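PDB 3WAJ: transmembrane oligosaccharyl transferase from Archaeoglobus fulgidus, which belongs to the STT3/AglB family of membrane proteins, joining a helical transmembrane part of the GT-C clan to a C-terminal globular part. Local coordinates for residues I669-Y675 with A750-Y755; S610-E615 with E679-L684; A724-A728 with T742-L746. All coordinates share one frame; numbering follows the deposited sequence.

Contact 1 of 3, residues I669-Y675 with A750-Y755; sequences IPSELYY and AYTQLY
Tyr675 and Tyr755 both carry their rings anti to the carbonyl carbon (chi1 -62° in Tyr675), while Tyr751 has its CG anti to the backbone N (chi1 171°); these settings bring the three rings together between the loop 669-675 and residues 750-755 of helix 740-755. One face of the Tyr675 ring lies against Tyr751, whose CB sits 3.4 Å from Tyr675 CE1, and the two side chains run alongside in opposed directions with ring planes 32° apart. Tyr674 backs the other face of Tyr675. The Tyr755 side chain crosses that of Tyr675 at about a right angle, the rings meeting obliquely with Tyr755 CD2 3.7 Å from Tyr675 CE2. The result is an aromatic cluster joining the loop to helix 740-755, made without any hydrogen bond across the two segments. The phenol oxygens find partners elsewhere: Tyr675 OH bonds to Tyr747 O and Tyr751 OH to Ile761 O. Tyr755 also lies along the loop backbone. Glu672 CB makes a CH-pi contact over one face of its ring, 4.0 Å from the centroid, and Glu672 N stands above the same ring near its rim. Leu754 CB occupies the opposite face, and Pro670 O comes to the edge, 3.5 Å from Tyr755 CE2. At the start of the loop, Ile669 reaches Ala750 with its CG2 branch, 3.5 Å from Ala750 CB, beside Phe641 of strand 640-643.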
loop_
_atom_site.group_PDB
_atom_site.type_symbol
_atom_site.label_atom_id
_atom_site.label_comp_id
_atom_site.label_asym_id
_atom_site.label_seq_id
_atom_site.Cartn_x
_atom_site.Cartn_y
_atom_site.Cartn_z
ATOM N N ILE A 669 22.546 -13.304 -9.652
ATOM C CA ILE A 669 23.275 -13.679 -8.434
ATOM C C ILE A 669 23.832 -12.449 -7.734
ATOM O O ILE A 669 24.400 -11.569 -8.391
ATOM C CB ILE A 669 24.432 -14.639 -8.757
ATOM C CG1 ILE A 669 23.879 -15.912 -9.381
ATOM C CG2 ILE A 669 25.223 -14.994 -7.497
ATOM C CD1 ILE A 669 22.647 -16.466 -8.645
ATOM N N PRO A 670 23.663 -12.373 -6.398
ATOM C CA PRO A 670 24.195 -11.206 -5.667
ATOM C C PRO A 670 25.714 -11.143 -5.760
ATOM O O PRO A 670 26.349 -12.197 -5.928
ATOM C CB PRO A 670 23.772 -11.472 -4.221
ATOM C CG PRO A 670 22.532 -12.336 -4.343
ATOM C CD PRO A 670 22.818 -13.235 -5.542
ATOM N N SER A 671 26.274 -9.933 -5.674
ATOM C CA SER A 671 27.727 -9.713 -5.690
ATOM C C SER A 671 28.287 -10.065 -4.322
ATOM O O SER A 671 27.525 -10.393 -3.403
ATOM C CB SER A 671 28.045 -8.248 -5.994
ATOM O OG SER A 671 27.668 -7.423 -4.913
ATOM N N GLU A 672 29.606 -9.983 -4.171
ATOM C CA GLU A 672 30.223 -10.204 -2.868
ATOM C C GLU A 672 29.686 -9.208 -1.835
ATOM O O GLU A 672 29.519 -9.544 -0.655
ATOM C CB GLU A 672 31.747 -10.111 -2.964
ATOM C CG GLU A 672 32.471 -10.767 -1.790
ATOM C CD GLU A 672 33.954 -10.950 -2.044
ATOM O OE1 GLU A 672 34.605 -9.969 -2.454
ATOM O OE2 GLU A 672 34.462 -12.077 -1.843
ATOM N N LEU A 673 29.397 -7.990 -2.289
ATOM C CA LEU A 673 28.898 -6.933 -1.408
ATOM C C LEU A 673 27.637 -7.335 -0.642
ATOM O O LEU A 673 27.556 -7.162 0.573
ATOM C CB LEU A 673 28.621 -5.676 -2.208
ATOM C CG LEU A 673 29.295 -4.444 -1.625
ATOM C CD1 LEU A 673 30.811 -4.626 -1.638
ATOM C CD2 LEU A 673 28.890 -3.244 -2.438
ATOM N N TYR A 674 26.662 -7.871 -1.365
ATOM C CA TYR A 674 25.423 -8.347 -0.766
ATOM C C TYR A 674 25.665 -9.167 0.517
ATOM O O TYR A 674 25.064 -8.895 1.568
ATOM C CB TYR A 674 24.630 -9.141 -1.819
ATOM C CG TYR A 674 23.403 -9.856 -1.292
ATOM C CD1 TYR A 674 23.492 -11.158 -0.788
ATOM C CD2 TYR A 674 22.154 -9.234 -1.296
ATOM C CE1 TYR A 674 22.377 -11.821 -0.304
ATOM C CE2 TYR A 674 21.027 -9.889 -0.808
ATOM C CZ TYR A 674 21.149 -11.187 -0.323
ATOM O OH TYR A 674 20.046 -11.851 0.160
ATOM N N TYR A 675 26.583 -10.133 0.443
ATOM C CA TYR A 675 26.826 -11.022 1.573
ATOM C C TYR A 675 27.361 -10.342 2.832
ATOM O O TYR A 675 27.408 -10.949 3.905
ATOM C CB TYR A 675 27.679 -12.213 1.138
ATOM C CG TYR A 675 26.959 -13.018 0.083
ATOM C CD1 TYR A 675 26.048 -14.003 0.441
ATOM C CD2 TYR A 675 27.145 -12.754 -1.275
ATOM C CE1 TYR A 675 25.377 -14.728 -0.521
ATOM C CE2 TYR A 675 26.474 -13.470 -2.239
ATOM C CZ TYR A 675 25.593 -14.456 -1.858
ATOM O OH TYR A 675 24.919 -15.185 -2.824
ATOM N N ALA A 750 25.702 -20.007 -4.431
ATOM C CA ALA A 750 26.591 -18.998 -5.013
ATOM C C ALA A 750 27.661 -18.525 -4.032
ATOM O O ALA A 750 28.845 -18.439 -4.379
ATOM C CB ALA A 750 25.793 -17.819 -5.502
ATOM N N TYR A 751 27.243 -18.217 -2.807
ATOM C CA TYR A 751 28.191 -17.776 -1.790
ATOM C C TYR A 751 29.314 -18.792 -1.554
ATOM O O TYR A 751 30.496 -18.439 -1.590
ATOM C CB TYR A 751 27.479 -17.425 -0.475
ATOM C CG TYR A 751 28.437 -17.168 0.667
ATOM C CD1 TYR A 751 29.202 -16.003 0.727
ATOM C CD2 TYR A 751 28.590 -18.097 1.679
ATOM C CE1 TYR A 751 30.090 -15.780 1.778
ATOM C CE2 TYR A 751 29.466 -17.876 2.726
ATOM C CZ TYR A 751 30.208 -16.723 2.771
ATOM O OH TYR A 751 31.061 -16.544 3.827
ATOM N N THR A 752 28.938 -20.050 -1.320
ATOM C CA THR A 752 29.923 -21.103 -1.042
ATOM C C THR A 752 30.893 -21.324 -2.199
ATOM O O THR A 752 32.017 -21.760 -1.994
ATOM C CB THR A 752 29.261 -22.465 -0.687
ATOM O OG1 THR A 752 28.609 -22.999 -1.842
ATOM C CG2 THR A 752 28.250 -22.310 0.424
ATOM N N GLN A 753 30.444 -21.044 -3.415
ATOM C CA GLN A 753 31.246 -21.300 -4.609
ATOM C C GLN A 753 32.097 -20.114 -5.051
ATOM O O GLN A 753 33.227 -20.304 -5.484
ATOM C CB GLN A 753 30.344 -21.753 -5.755
ATOM C CG GLN A 753 29.649 -23.083 -5.483
ATOM C CD GLN A 753 30.643 -24.217 -5.267
ATOM O OE1 GLN A 753 31.640 -24.337 -5.987
ATOM N NE2 GLN A 753 30.377 -25.049 -4.264
ATOM N N LEU A 754 31.565 -18.900 -4.923
ATOM C CA LEU A 754 32.251 -17.711 -5.431
ATOM C C LEU A 754 32.989 -16.885 -4.373
ATOM O O LEU A 754 34.023 -16.294 -4.663
ATOM C CB LEU A 754 31.264 -16.807 -6.176
ATOM C CG LEU A 754 30.329 -17.498 -7.162
ATOM C CD1 LEU A 754 29.284 -16.500 -7.661
ATOM C CD2 LEU A 754 31.112 -18.113 -8.330
ATOM N N TYR A 755 32.454 -16.833 -3.156
ATOM C CA TYR A 755 32.841 -15.788 -2.214
ATOM C C TYR A 755 33.318 -16.289 -0.858
ATOM O O TYR A 755 34.109 -15.618 -0.199
ATOM C CB TYR A 755 31.683 -14.781 -2.032
ATOM C CG TYR A 755 31.208 -14.197 -3.343
ATOM C CD1 TYR A 755 32.122 -13.763 -4.284
ATOM C CD2 TYR A 755 29.857 -14.096 -3.648
ATOM C CE1 TYR A 755 31.718 -13.244 -5.492
ATOM C CE2 TYR A 755 29.440 -13.567 -4.865
ATOM C CZ TYR A 755 30.394 -13.144 -5.779
ATOM O OH TYR A 755 30.046 -12.618 -6.992
#

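Contact 2 of 3, residues S610-E615 with E679-L684; sequences SDIEME and EAKLHL
Ser610 and Asp611 end strand 605-611, the central strand of a five-stranded mixed sheet, and the chain turns at once into the short helix 612-615, which meets helix 678-684 with Glu615 CA 6.2 Å from Glu679 CA. Asp611 is the N-cap: its OD1 takes Met614 N at 2.9 Å almost in line with the C-O bond, and Asp611 N points weakly back to Met614 SD, completing a capping box; Glu613 N adds a separate weak bond to OD1. The partner segment includes a wider pi-type turn at 680-684. Across the contact, Ser610 OG, anti to its own backbone N (chi1 165°), stands between Glu679 and His683, one helical turn apart. It is 2.8 Å from His683 ND1 in a hydrogen bond that either atom could donate. Its bonds to the Glu679 carboxylate, with OE1 at 2.8 Å, are weak, and the one serine proton has competing acceptors. The bend of Glu679 at chi2 (58°) turns its carboxylate toward Ser610 OG and onto Met614, in the last residues of the short helix, where Met614 CE lies 3.6 Å from Glu679 OE2. Ser610 OG meets the imidazole at its edge, whereas Asp611 O lies over one face. Glu615 crosses His683 at about a right angle, its OE2 3.5 Å from His683 CD2 at the ring edge. Beyond the two segments, Gly769 O receives a weak bond from His683 NE2. Because the serine's single proton can serve either Glu679 or His683 ND1, the donor at ND1 probably depends on the ionisation of both.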
loop_
_atom_site.group_PDB
_atom_site.type_symbol
_atom_site.label_atom_id
_atom_site.label_comp_id
_atom_site.label_asym_id
_atom_site.label_seq_id
_atom_site.Cartn_x
_atom_site.Cartn_y
_atom_site.Cartn_z
ATOM N N SER A 610 12.605 -9.889 9.541
ATOM C CA SER A 610 13.099 -10.006 8.175
ATOM C C SER A 610 12.418 -11.156 7.463
ATOM O O SER A 610 12.211 -12.236 8.045
ATOM C CB SER A 610 14.624 -10.204 8.183
ATOM O OG SER A 610 15.112 -10.664 6.933
ATOM N N ASP A 611 12.071 -10.944 6.197
ATOM C CA ASP A 611 11.409 -12.014 5.458
ATOM C C ASP A 611 12.130 -12.401 4.169
ATOM O O ASP A 611 13.122 -11.780 3.793
ATOM C CB ASP A 611 9.906 -11.752 5.250
ATOM C CG ASP A 611 9.602 -10.875 4.054
ATOM O OD1 ASP A 611 10.498 -10.154 3.535
ATOM O OD2 ASP A 611 8.420 -10.895 3.649
ATOM N N ILE A 612 11.647 -13.443 3.506
ATOM C CA ILE A 612 12.401 -13.985 2.397
ATOM C C ILE A 612 12.355 -13.024 1.220
ATOM O O ILE A 612 13.207 -13.065 0.330
ATOM C CB ILE A 612 11.900 -15.382 2.016
ATOM C CG1 ILE A 612 12.890 -16.048 1.045
ATOM C CG2 ILE A 612 10.479 -15.301 1.428
ATOM C CD1 ILE A 612 12.563 -17.480 0.717
ATOM N N GLU A 613 11.368 -12.139 1.231
ATOM C CA GLU A 613 11.212 -11.179 0.146
ATOM C C GLU A 613 12.258 -10.073 0.266
ATOM O O GLU A 613 12.890 -9.689 -0.721
ATOM C CB GLU A 613 9.783 -10.622 0.131
ATOM C CG GLU A 613 8.745 -11.658 -0.296
ATOM C CD GLU A 613 7.349 -11.084 -0.478
ATOM O OE1 GLU A 613 6.499 -11.767 -1.096
ATOM O OE2 GLU A 613 7.098 -9.958 0.004
ATOM N N MET A 614 12.410 -9.566 1.484
ATOM C CA MET A 614 13.515 -8.685 1.844
ATOM C C MET A 614 14.872 -9.270 1.457
ATOM O O MET A 614 15.751 -8.563 0.964
ATOM C CB MET A 614 13.464 -8.408 3.347
ATOM C CG MET A 614 12.293 -7.493 3.735
ATOM S SD MET A 614 11.990 -7.385 5.507
ATOM C CE MET A 614 13.624 -6.813 6.056
ATOM N N GLU A 615 15.033 -10.572 1.670
ATOM C CA GLU A 615 16.288 -11.230 1.345
ATOM C C GLU A 615 16.481 -11.294 -0.168
ATOM O O GLU A 615 17.584 -11.101 -0.671
ATOM C CB GLU A 615 16.316 -12.652 1.935
ATOM C CG GLU A 615 17.555 -13.472 1.589
ATOM C CD GLU A 615 17.451 -14.919 2.077
ATOM O OE1 GLU A 615 16.517 -15.616 1.634
ATOM O OE2 GLU A 615 18.291 -15.364 2.898
ATOM N N GLU A 679 21.012 -7.454 5.838
ATOM C CA GLU A 679 19.925 -8.302 5.374
ATOM C C GLU A 679 20.443 -9.703 5.060
ATOM O O GLU A 679 19.777 -10.689 5.370
ATOM C CB GLU A 679 19.168 -7.707 4.181
ATOM C CG GLU A 679 18.110 -8.658 3.599
ATOM C CD GLU A 679 17.069 -9.073 4.637
ATOM O OE1 GLU A 679 16.480 -10.173 4.519
ATOM O OE2 GLU A 679 16.825 -8.285 5.571
ATOM N N ALA A 680 21.649 -9.807 4.504
ATOM C CA ALA A 680 22.187 -11.147 4.202
ATOM C C ALA A 680 22.674 -11.858 5.453
ATOM O O ALA A 680 22.509 -13.068 5.588
ATOM C CB ALA A 680 23.288 -11.099 3.146
ATOM N N LYS A 681 23.301 -11.104 6.352
ATOM C CA LYS A 681 23.810 -11.676 7.599
ATOM C C LYS A 681 22.664 -12.185 8.461
ATOM O O LYS A 681 22.780 -13.196 9.131
ATOM C CB LYS A 681 24.614 -10.627 8.372
ATOM C CG LYS A 681 25.968 -10.325 7.770
ATOM C CD LYS A 681 26.645 -9.170 8.476
ATOM C CE LYS A 681 28.051 -8.911 7.939
ATOM N NZ LYS A 681 28.687 -7.813 8.692
ATOM N N LEU A 682 21.552 -11.462 8.429
ATOM C CA LEU A 682 20.379 -11.821 9.206
ATOM C C LEU A 682 19.602 -12.973 8.560
ATOM O O LEU A 682 19.429 -14.041 9.149
ATOM C CB LEU A 682 19.471 -10.593 9.392
ATOM C CG LEU A 682 19.979 -9.589 10.435
ATOM C CD1 LEU A 682 19.204 -8.257 10.378
ATOM C CD2 LEU A 682 19.884 -10.203 11.834
ATOM N N HIS A 683 19.140 -12.772 7.335
ATOM C CA HIS A 683 18.251 -13.757 6.767
ATOM C C HIS A 683 18.992 -14.926 6.150
ATOM O O HIS A 683 18.525 -16.063 6.248
ATOM C CB HIS A 683 17.263 -13.150 5.773
ATOM C CG HIS A 683 15.972 -13.896 5.711
ATOM N ND1 HIS A 683 14.800 -13.397 6.241
ATOM C CD2 HIS A 683 15.675 -15.114 5.208
ATOM C CE1 HIS A 683 13.833 -14.283 6.055
ATOM N NE2 HIS A 683 14.339 -15.334 5.432
ATOM N N LEU A 684 20.137 -14.667 5.521
ATOM C CA LEU A 684 20.834 -15.740 4.806
ATOM C C LEU A 684 21.741 -16.520 5.750
ATOM O O LEU A 684 21.709 -17.742 5.765
ATOM C CB LEU A 684 21.610 -15.213 3.594
ATOM C CG LEU A 684 22.081 -16.280 2.592
ATOM C CD1 LEU A 684 21.707 -15.900 1.179
ATOM C CD2 LEU A 684 23.585 -16.544 2.692
#

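Contact 3 of 3, residues A724-A728 with T742-L746; sequences ALYEA and TQEVL
Ala724 and Thr742 face each other where two consecutive helices, 717-732 and 740-755, joined by a short loop, cross steeply as a helix-loop-helix: the short segments approach to 9.7 Å between axes, with 120° between their directions. The small side chain of Ala724 allows the backbones to come close, Ala724 CA lying 5.3 Å from Thr742 CA. Its methyl points at the second helix and meets two branches there, Thr742 CG2 and, at 3.6 Å, Val745 CG1. Each of these branches is anti to its own backbone N, and Thr742 CG2 also packs against Ala724 O. Leu746, one turn on from Thr742, splits its two methyls between neighbours: CD1 lies against Ala728 CB, while CD2 meets Leu725 CD2 at 3.6 Å. Although the Leu725 side chain sets out away from the partner helix, its end swings back to make this touch. The apolar patch is thus built from two alanine methyls and Leu725 CD2 on one helix and Thr742, Val745 and Leu746 on the other, and Trp705 of helix 703-708 extends it by packing on both Ala724 and Val745. The polar side of the interface has Glu727 and Thr742 arriving from opposite directions. Glu727 is extended, with CG anti to its backbone N (chi1 -176°), which carries its buried carboxylate across to the first turn of helix 740-755. Both carboxylate oxygens have further partners: OE1 accepts from Thr739 N, and OE2 is hydrogen-bonded to Tyr708 OH. The Thr742 hydroxyl receives from Trp705 NE1 while it gives to Glu727, which probably fixes its rotation. The bond from the threonine to the glutamate is short, Thr742 OG1 giving its proton to Glu727 OE2 at 2.6 Å, from 52° out of the carboxylate plane.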
loop_
_atom_site.group_PDB
_atom_site.type_symbol
_atom_site.label_atom_id
_atom_site.label_comp_id
_atom_site.label_asym_id
_atom_site.label_seq_id
_atom_site.Cartn_x
_atom_site.Cartn_y
_atom_site.Cartn_z
ATOM N N ALA A 724 16.662 -27.694 -6.116
ATOM C CA ALA A 724 16.651 -26.274 -6.456
ATOM C C ALA A 724 17.088 -26.000 -7.915
ATOM O O ALA A 724 16.379 -25.331 -8.665
ATOM C CB ALA A 724 17.499 -25.513 -5.474
ATOM N N LEU A 725 18.243 -26.517 -8.321
ATOM C CA LEU A 725 18.696 -26.338 -9.707
ATOM C C LEU A 725 17.704 -26.884 -10.723
ATOM O O LEU A 725 17.451 -26.262 -11.749
ATOM C CB LEU A 725 20.054 -26.993 -9.921
ATOM C CG LEU A 725 21.207 -26.293 -9.222
ATOM C CD1 LEU A 725 22.493 -27.077 -9.432
ATOM C CD2 LEU A 725 21.342 -24.872 -9.769
ATOM N N TYR A 726 17.133 -28.047 -10.443
ATOM C CA TYR A 726 16.131 -28.608 -11.337
ATOM C C TYR A 726 14.946 -27.663 -11.494
ATOM O O TYR A 726 14.497 -27.405 -12.613
ATOM C CB TYR A 726 15.648 -29.968 -10.818
ATOM C CG TYR A 726 14.698 -30.655 -11.761
ATOM C CD1 TYR A 726 15.171 -31.448 -12.792
ATOM C CD2 TYR A 726 13.326 -30.508 -11.628
ATOM C CE1 TYR A 726 14.298 -32.098 -13.664
ATOM C CE2 TYR A 726 12.448 -31.148 -12.497
ATOM C CZ TYR A 726 12.944 -31.941 -13.508
ATOM O OH TYR A 726 12.077 -32.574 -14.372
ATOM N N GLU A 727 14.431 -27.153 -10.376
ATOM C CA GLU A 727 13.322 -26.194 -10.427
ATOM C C GLU A 727 13.711 -24.978 -11.258
ATOM O O GLU A 727 12.922 -24.476 -12.066
ATOM C CB GLU A 727 12.929 -25.735 -9.017
ATOM C CG GLU A 727 11.709 -24.809 -8.980
ATOM C CD GLU A 727 11.652 -23.915 -7.732
ATOM O OE1 GLU A 727 11.830 -22.684 -7.885
ATOM O OE2 GLU A 727 11.423 -24.438 -6.606
ATOM N N ALA A 728 14.945 -24.517 -11.077
ATOM C CA ALA A 728 15.378 -23.279 -11.728
ATOM C C ALA A 728 15.413 -23.458 -13.250
ATOM O O ALA A 728 14.840 -22.666 -13.998
ATOM C CB ALA A 728 16.737 -22.832 -11.191
ATOM N N THR A 742 13.767 -21.320 -3.392
ATOM C CA THR A 742 14.824 -21.800 -4.271
ATOM C C THR A 742 15.863 -20.696 -4.511
ATOM O O THR A 742 17.081 -20.954 -4.554
ATOM C CB THR A 742 14.244 -22.313 -5.583
ATOM O OG1 THR A 742 13.419 -23.449 -5.304
ATOM C CG2 THR A 742 15.348 -22.701 -6.549
ATOM N N GLN A 743 15.401 -19.463 -4.641
ATOM C CA GLN A 743 16.344 -18.360 -4.836
ATOM C C GLN A 743 17.316 -18.268 -3.683
ATOM O O GLN A 743 18.506 -18.042 -3.888
ATOM C CB GLN A 743 15.606 -17.041 -5.013
ATOM C CG GLN A 743 14.708 -17.011 -6.217
ATOM C CD GLN A 743 14.168 -15.631 -6.453
ATOM O OE1 GLN A 743 14.704 -14.663 -5.924
ATOM N NE2 GLN A 743 13.096 -15.524 -7.238
ATOM N N GLU A 744 16.803 -18.437 -2.469
ATOM C CA GLU A 744 17.654 -18.380 -1.278
ATOM C C GLU A 744 18.676 -19.538 -1.294
ATOM O O GLU A 744 19.864 -19.341 -1.000
ATOM C CB GLU A 744 16.792 -18.439 -0.012
ATOM C CG GLU A 744 17.561 -18.840 1.241
ATOM C CD GLU A 744 16.669 -18.899 2.483
ATOM O OE1 GLU A 744 16.809 -19.849 3.290
ATOM O OE2 GLU A 744 15.829 -17.983 2.655
ATOM N N VAL A 745 18.202 -20.736 -1.649
ATOM C CA VAL A 745 19.087 -21.892 -1.796
ATOM C C VAL A 745 20.190 -21.567 -2.794
ATOM O O VAL A 745 21.361 -21.796 -2.523
ATOM C CB VAL A 745 18.324 -23.184 -2.215
ATOM C CG1 VAL A 745 19.295 -24.258 -2.617
ATOM C CG2 VAL A 745 17.455 -23.693 -1.057
ATOM N N LEU A 746 19.820 -20.999 -3.936
ATOM C CA LEU A 746 20.823 -20.638 -4.929
ATOM C C LEU A 746 21.780 -19.523 -4.448
ATOM O O LEU A 746 22.986 -19.570 -4.714
ATOM C CB LEU A 746 20.154 -20.288 -6.259
ATOM C CG LEU A 746 19.414 -21.463 -6.913
ATOM C CD1 LEU A 746 18.778 -21.058 -8.253
ATOM C CD2 LEU A 746 20.359 -22.644 -7.095
#

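Overall arrangement
The three contacts lie on the same side of the chain's centre, in the C-terminal globular part, about 14 to 16 Å apart between centres. Along the chain, contact 2 closes before contact 3 opens, while contact 1 interleaves with contact 2 and spans contact 3. Helix 740-755 serves contact 3 with its beginning and contact 1 with residues 750-755. Contacts 1 and 2 touch directly: Tyr674 OH probably bonds to Glu615 O, and Tyr675 packs on Leu684. Contacts 2 and 3 meet where the Glu615 and Glu744 carboxylates come close, which may favour a shared proton. Together they join the helices of residues 678-755 to the strand 605-611 of the mixed sheet.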